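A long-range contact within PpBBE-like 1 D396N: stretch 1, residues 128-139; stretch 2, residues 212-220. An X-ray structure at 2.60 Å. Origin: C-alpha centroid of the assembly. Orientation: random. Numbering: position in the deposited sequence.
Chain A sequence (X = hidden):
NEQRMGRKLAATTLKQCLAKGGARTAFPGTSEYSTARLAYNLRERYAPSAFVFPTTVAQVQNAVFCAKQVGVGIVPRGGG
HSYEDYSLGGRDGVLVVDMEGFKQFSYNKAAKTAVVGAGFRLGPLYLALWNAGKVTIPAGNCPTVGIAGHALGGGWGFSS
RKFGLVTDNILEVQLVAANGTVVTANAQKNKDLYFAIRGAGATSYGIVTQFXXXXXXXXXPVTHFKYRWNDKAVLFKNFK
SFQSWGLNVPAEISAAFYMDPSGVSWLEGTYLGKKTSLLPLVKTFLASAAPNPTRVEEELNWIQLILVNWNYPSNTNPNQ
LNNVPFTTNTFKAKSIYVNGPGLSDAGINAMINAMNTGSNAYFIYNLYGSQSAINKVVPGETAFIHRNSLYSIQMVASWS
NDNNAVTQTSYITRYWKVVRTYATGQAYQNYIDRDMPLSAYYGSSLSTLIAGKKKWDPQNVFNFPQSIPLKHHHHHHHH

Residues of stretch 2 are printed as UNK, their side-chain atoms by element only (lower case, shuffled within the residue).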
ATOM      1  N   ALA A 128      -0.383   9.511 -16.582  1.00 66.35           N
ATOM      2  CA  ALA A 128      -0.650  10.947 -16.573  1.00 62.59           C
ATOM      3  C   ALA A 128       0.593  11.739 -16.194  1.00 65.68           C
ATOM      4  O   ALA A 128       0.893  12.768 -16.810  1.00 69.80           O
ATOM      5  CB  ALA A 128      -1.799  11.266 -15.622  1.00 60.15           C
ATOM      6  N   LEU A 129       1.327  11.278 -15.177  1.00 67.30           N
ATOM      7  CA  LEU A 129       2.504  12.011 -14.712  1.00 68.36           C
ATOM      8  C   LEU A 129       3.663  11.909 -15.699  1.00 66.20           C
ATOM      9  O   LEU A 129       4.477  12.834 -15.799  1.00 65.01           O
ATOM     10  CB  LEU A 129       2.932  11.499 -13.334  1.00 64.28           C
ATOM     11  CG  LEU A 129       2.086  11.950 -12.137  1.00 63.02           C
ATOM     12  CD1 LEU A 129       2.443  11.142 -10.892  1.00 62.79           C
ATOM     13  CD2 LEU A 129       2.283  13.432 -11.877  1.00 62.59           C
ATOM     14  N   TRP A 130       3.760  10.793 -16.423  1.00 62.86           N
ATOM     15  CA  TRP A 130       4.808  10.645 -17.429  1.00 64.29           C
ATOM     16  C   TRP A 130       4.538  11.546 -18.632  1.00 67.20           C
ATOM     17  O   TRP A 130       5.408  12.325 -19.052  1.00 63.05           O
ATOM     18  CB  TRP A 130       4.895   9.178 -17.851  1.00 63.24           C
ATOM     19  CG  TRP A 130       5.885   8.903 -18.924  1.00 64.55           C
ATOM     20  CD1 TRP A 130       5.615   8.506 -20.196  1.00 59.09           C
ATOM     21  CD2 TRP A 130       7.314   8.982 -18.819  1.00 62.58           C
ATOM     22  NE1 TRP A 130       6.783   8.336 -20.893  1.00 59.66           N
ATOM     23  CE2 TRP A 130       7.842   8.623 -20.074  1.00 60.63           C
ATOM     24  CE3 TRP A 130       8.195   9.327 -17.787  1.00 62.58           C
ATOM     25  CZ2 TRP A 130       9.216   8.592 -20.332  1.00 60.51           C
ATOM     26  CZ3 TRP A 130       9.571   9.302 -18.046  1.00 65.92           C
ATOM     27  CH2 TRP A 130      10.064   8.938 -19.315  1.00 63.15           C
ATOM     28  N   ASN A 131       3.321  11.455 -19.183  1.00 65.40           N
ATOM     29  CA  ASN A 131       2.919  12.292 -20.304  1.00 57.78           C
ATOM     30  C   ASN A 131       3.007  13.774 -19.966  1.00 64.04           C
ATOM     31  O   ASN A 131       3.361  14.589 -20.820  1.00 74.27           O
ATOM     32  CB  ASN A 131       1.495  11.938 -20.731  1.00 56.73           C
ATOM     33  CG  ASN A 131       1.397  10.565 -21.392  1.00 59.95           C
ATOM     34  OD1 ASN A 131       2.390  10.001 -21.850  1.00 60.88           O
ATOM     35  ND2 ASN A 131       0.183  10.022 -21.442  1.00 61.48           N
ATOM     36  N   ALA A 132       2.678  14.153 -18.731  1.00 65.94           N
ATOM     37  CA  ALA A 132       2.610  15.576 -18.413  1.00 66.28           C
ATOM     38  C   ALA A 132       3.989  16.212 -18.363  1.00 64.72           C
ATOM     39  O   ALA A 132       4.151  17.360 -18.786  1.00 69.09           O
ATOM     40  CB  ALA A 132       1.881  15.801 -17.091  1.00 68.02           C
ATOM     41  N   GLY A 133       4.992  15.493 -17.855  1.00 60.87           N
ATOM     42  CA  GLY A 133       6.293  16.099 -17.633  1.00 62.03           C
ATOM     43  C   GLY A 133       7.442  15.150 -17.348  1.00 61.79           C
ATOM     44  O   GLY A 133       8.477  15.571 -16.813  1.00 60.91           O
ATOM     45  N   LYS A 134       7.286  13.880 -17.715  1.00 61.93           N
ATOM     46  CA  LYS A 134       8.267  12.836 -17.397  1.00 65.23           C
ATOM     47  C   LYS A 134       8.651  12.846 -15.910  1.00 64.16           C
ATOM     48  O   LYS A 134       9.824  12.764 -15.532  1.00 60.83           O
ATOM     49  CB  LYS A 134       9.496  12.963 -18.290  1.00 61.17           C
ATOM     50  CG  LYS A 134       9.251  12.431 -19.676  1.00 62.61           C
ATOM     51  CD  LYS A 134      10.443  12.658 -20.569  1.00 68.56           C
ATOM     52  CE  LYS A 134      10.100  12.343 -22.014  1.00 67.77           C
ATOM     53  NZ  LYS A 134      11.298  12.522 -22.878  1.00 84.18           N
ATOM     54  N   VAL A 135       7.631  12.941 -15.058  1.00 63.82           N
ATOM     55  CA  VAL A 135       7.797  12.904 -13.613  1.00 64.39           C
ATOM     56  C   VAL A 135       7.027  11.705 -13.052  1.00 64.42           C
ATOM     57  O   VAL A 135       6.335  10.978 -13.769  1.00 60.77           O
ATOM     58  CB  VAL A 135       7.339  14.214 -12.939  1.00 64.64           C
ATOM     59  CG1 VAL A 135       8.183  15.365 -13.432  1.00 61.69           C
ATOM     60  CG2 VAL A 135       5.873  14.476 -13.227  1.00 62.98           C
ATOM     61  N   THR A 136       7.153  11.510 -11.744  1.00 65.22           N
ATOM     62  CA  THR A 136       6.478  10.398 -11.088  1.00 60.17           C
ATOM     63  C   THR A 136       6.394  10.691  -9.600  1.00 62.59           C
ATOM     64  O   THR A 136       7.055  11.596  -9.083  1.00 63.47           O
ATOM     65  CB  THR A 136       7.213   9.070 -11.337  1.00 59.57           C
ATOM     66  OG1 THR A 136       6.317   7.973 -11.140  1.00 58.72           O
ATOM     67  CG2 THR A 136       8.416   8.923 -10.415  1.00 52.38           C
ATOM     68  N   ILE A 137       5.545   9.931  -8.923  1.00 62.59           N
ATOM     69  CA  ILE A 137       5.659   9.779  -7.478  1.00 60.86           C
ATOM     70  C   ILE A 137       6.194   8.372  -7.232  1.00 62.29           C
ATOM     71  O   ILE A 137       6.006   7.482  -8.078  1.00 58.06           O
ATOM     72  CB  ILE A 137       4.317  10.011  -6.770  1.00 59.68           C
ATOM     73  CG1 ILE A 137       3.286   8.986  -7.223  1.00 54.19           C
ATOM     74  CG2 ILE A 137       3.836  11.416  -7.011  1.00 58.70           C
ATOM     75  CD1 ILE A 137       1.986   9.108  -6.486  1.00 56.80           C
ATOM     76  N   PRO A 138       6.876   8.111  -6.086  1.00 57.62           N
ATOM     77  CA  PRO A 138       7.437   6.773  -5.832  1.00 53.78           C
ATOM     78  C   PRO A 138       6.399   5.781  -5.300  1.00 57.37           C
ATOM     79  O   PRO A 138       6.517   5.240  -4.194  1.00 57.65           O
ATOM     80  CB  PRO A 138       8.552   7.079  -4.821  1.00 53.06           C
ATOM     81  CG  PRO A 138       8.043   8.254  -4.059  1.00 53.55           C
ATOM     82  CD  PRO A 138       7.220   9.074  -5.023  1.00 55.64           C
ATOM     83  N   ALA A 139       5.373   5.503  -6.110  1.00 55.63           N
ATOM     84  CA  ALA A 139       4.303   4.601  -5.698  1.00 59.95           C
ATOM     85  C   ALA A 139       4.689   3.141  -5.926  1.00 56.99           C
ATOM     86  O   ALA A 139       5.763   2.827  -6.445  1.00 55.29           O
ATOM     87  CB  ALA A 139       3.002   4.933  -6.426  1.00 56.30           C
ATOM     88  N   UNK A 212      -2.274  16.574  -3.010  1.00 62.66           N
ATOM     89  CA  UNK A 212      -1.237  17.323  -3.711  1.00 67.31           C
ATOM     90  C   UNK A 212       0.103  16.680  -3.392  1.00 65.72           C
ATOM     91  O   UNK A 212       0.514  16.654  -2.226  1.00 65.59           O
ATOM     92  c   UNK A 212      -0.152  19.520  -4.101  1.00 59.21           C
ATOM     93  c   UNK A 212      -1.219  18.799  -3.316  1.00 66.04           C
ATOM     94  o   UNK A 212      -2.488  19.386  -3.619  1.00 69.08           O
ATOM     95  N   UNK A 213       0.782  16.183  -4.431  1.00 65.48           N
ATOM     96  CA  UNK A 213       2.015  15.416  -4.303  1.00 63.31           C
ATOM     97  C   UNK A 213       3.222  16.212  -4.774  1.00 63.80           C
ATOM     98  O   UNK A 213       3.149  16.940  -5.765  1.00 65.90           O
ATOM     99  c   UNK A 213       0.612  11.452  -2.797  1.00 56.91           C
ATOM    100  c   UNK A 213      -0.598  11.144  -3.397  1.00 60.20           C
ATOM    101  c   UNK A 213      -0.985  11.806  -4.559  1.00 62.43           C
ATOM    102  c   UNK A 213      -0.162  12.771  -5.109  1.00 60.77           C
ATOM    103  c   UNK A 213       1.051  13.082  -4.514  1.00 62.76           C
ATOM    104  c   UNK A 213       1.950  14.117  -5.108  1.00 56.42           C
ATOM    105  c   UNK A 213       1.424  12.414  -3.354  1.00 61.88           C
ATOM    106  N   UNK A 214       4.326  16.067  -4.046  1.00 65.70           N
ATOM    107  CA  UNK A 214       5.642  16.372  -4.592  1.00 63.17           C
ATOM    108  C   UNK A 214       5.978  15.323  -5.645  1.00 64.58           C
ATOM    109  O   UNK A 214       5.784  14.125  -5.413  1.00 63.75           O
ATOM    110  c   UNK A 214       7.826  20.160  -3.373  1.00 83.50           C
ATOM    111  n   UNK A 214       7.505  20.643  -4.569  1.00 81.02           N
ATOM    112  c   UNK A 214       8.116  16.522  -3.955  1.00 68.47           C
ATOM    113  c   UNK A 214       6.690  16.372  -3.478  1.00 60.69           C
ATOM    114  c   UNK A 214       8.382  17.968  -4.385  1.00 81.81           C
ATOM    115  n   UNK A 214       8.232  18.898  -3.259  1.00 90.04           N
ATOM    116  n   UNK A 214       7.723  20.932  -2.294  1.00 75.65           N
ATOM    117  N   UNK A 215       6.435  15.762  -6.818  1.00 64.36           N
ATOM    118  CA  UNK A 215       6.754  14.848  -7.911  1.00 61.68           C
ATOM    119  C   UNK A 215       8.251  14.919  -8.193  1.00 59.33           C
ATOM    120  O   UNK A 215       8.950  15.820  -7.732  1.00 59.09           O
ATOM    121  c   UNK A 215       5.923  15.123  -9.179  1.00 63.16           C
ATOM    122  c   UNK A 215       6.223  16.507  -9.752  1.00 62.33           C
ATOM    123  c   UNK A 215       4.435  14.952  -8.876  1.00 59.41           C
ATOM    124  N   UNK A 216       8.748  13.926  -8.941  1.00 60.82           N
ATOM    125  CA  UNK A 216      10.182  13.743  -9.156  1.00 60.13           C
ATOM    126  C   UNK A 216      10.499  13.437 -10.617  1.00 63.79           C
ATOM    127  O   UNK A 216       9.801  12.648 -11.262  1.00 61.94           O
ATOM    128  c   UNK A 216       9.293  12.506  -6.116  1.00 61.39           C
ATOM    129  n   UNK A 216       9.515  12.899  -4.820  1.00 58.60           N
ATOM    130  n   UNK A 216      11.284  13.386  -5.929  1.00 59.58           N
ATOM    131  c   UNK A 216      10.736  12.625  -8.271  1.00 57.60           C
ATOM    132  c   UNK A 216      10.411  12.804  -6.822  1.00 63.46           C
ATOM    133  c   UNK A 216      10.725  13.423  -4.733  1.00 56.47           C
ATOM    134  N   UNK A 217      11.576  14.059 -11.117  1.00 60.29           N
ATOM    135  CA  UNK A 217      11.996  13.883 -12.499  1.00 56.16           C
ATOM    136  C   UNK A 217      12.544  12.480 -12.730  1.00 58.05           C
ATOM    137  O   UNK A 217      13.481  12.046 -12.049  1.00 54.85           O
ATOM    138  c   UNK A 217      13.627  14.707 -14.264  1.00 66.02           C
ATOM    139  o   UNK A 217      12.846  14.655 -15.255  1.00 66.90           O
ATOM    140  o   UNK A 217      14.860  14.568 -14.369  1.00 68.53           O
ATOM    141  c   UNK A 217      13.056  14.922 -12.864  1.00 58.39           C
ATOM    142  N   UNK A 218      11.979  11.784 -13.718  1.00 58.28           N
ATOM    143  CA  UNK A 218      12.437  10.451 -14.098  1.00 58.07           C
ATOM    144  C   UNK A 218      12.645  10.386 -15.609  1.00 61.23           C
ATOM    145  O   UNK A 218      12.307   9.387 -16.256  1.00 59.90           O
ATOM    146  c   UNK A 218      11.446   9.365 -13.628  1.00 61.31           C
ATOM    147  c   UNK A 218       9.986   9.785 -13.874  1.00 54.94           C
ATOM    148  c   UNK A 218      11.671   9.051 -12.158  1.00 62.20           C
ATOM    149  N   UNK A 219      13.211  11.446 -16.190  1.00 62.31           N
ATOM    150  CA  UNK A 219      13.358  11.479 -17.643  1.00 61.14           C
ATOM    151  C   UNK A 219      14.618  10.761 -18.112  1.00 60.07           C
ATOM    152  O   UNK A 219      14.653  10.269 -19.246  1.00 65.15           O
ATOM    153  c   UNK A 219      13.361  12.920 -18.142  1.00 56.53           C
ATOM    154  o   UNK A 219      14.487  13.616 -17.636  1.00 59.75           O
ATOM    155  N   UNK A 220      15.643  10.665 -17.264  1.00 55.91           N
ATOM    156  CA  UNK A 220      16.826   9.893 -17.604  1.00 52.96           C
ATOM    157  C   UNK A 220      16.504   8.397 -17.674  1.00 58.69           C
ATOM    158  O   UNK A 220      15.487   7.936 -17.146  1.00 60.79           O
ATOM    159  c   UNK A 220      17.935  10.151 -16.585  1.00 49.79           C
TER

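Position 212 carries three side-chain atoms, a carbon bonded to one oxygen and one carbon, and lies beyond the reach of stretch 1; this branched hydroxyl side chain is Thr212. At position 213 a single carbon leads into a ring of six carbons, which makes it Phe213. Its CB lies 3.8 Å from CG2 of Ile137, and CD1 of Ile137 sits over one face of the ring.

Position 214 has three carbons, a nitrogen, and a carbon bearing two further nitrogens, a guanidinium group that identifies Arg214. The end of this long chain leads away from stretch 1, and it is the backbone that makes the contact, with O of Arg214 3.7 Å from CG2 of Ile137.

Three carbons at position 215, one carrying the other two, touch Leu129, Val135 and Ile137. The beta-branched, wholly apolar group is Val215. Its CG1 is 4.0 Å from CD2 of Leu129 and also 4.0 Å from CG2 of Ile137, while its CG2 lies 4.0 Å from CG2 of Val135, so the side chain fills the space among all three.

At position 216 one carbon precedes a five-membered ring of three carbons and two nitrogens, an imidazole, hence His216. Its CD2 approaches CD of Pro138 to 4.2 Å, and its NE2 is hydrogen-bonded elsewhere in the structure. Position 217 shows two carbons, the second carrying two oxygens: the short carboxylate of Asp217, whose CA is 4.2 Å from CG1 of Val135.

Position 218 again has one carbon carrying two, and is Val218. Its CG1 packs 3.7 Å from CG2 of Thr136, and its CG2 lies 4.2 Å from CZ3 of Trp130. A carbon and one oxygen at position 219 give Ser219; its CB is 3.8 Å from CD of Lys134, and its OG donates a hydrogen bond to OD1 of Asp217 (3.1 Å). The lone carbon at position 220 points away from stretch 1 and defines Ala220.

The contact joins a short antiparallel bridge to an apolar cluster. Lys134, with positive phi, leaves the helix and leads the chain into the strand. There Thr136 and His216 exchange backbone hydrogen bonds, N of each to O of the other, both 2.9 Å, while N of Val218 donates to O of Lys134 at 3.0 Å and nearly straight. With the backbones so paired, Val135 and Asp217 project from one face of the sheet and Thr136 and His216 from the other. Together the stretches bury 573 Å².

Stretch 2 (212-220) TFRVHDVSA
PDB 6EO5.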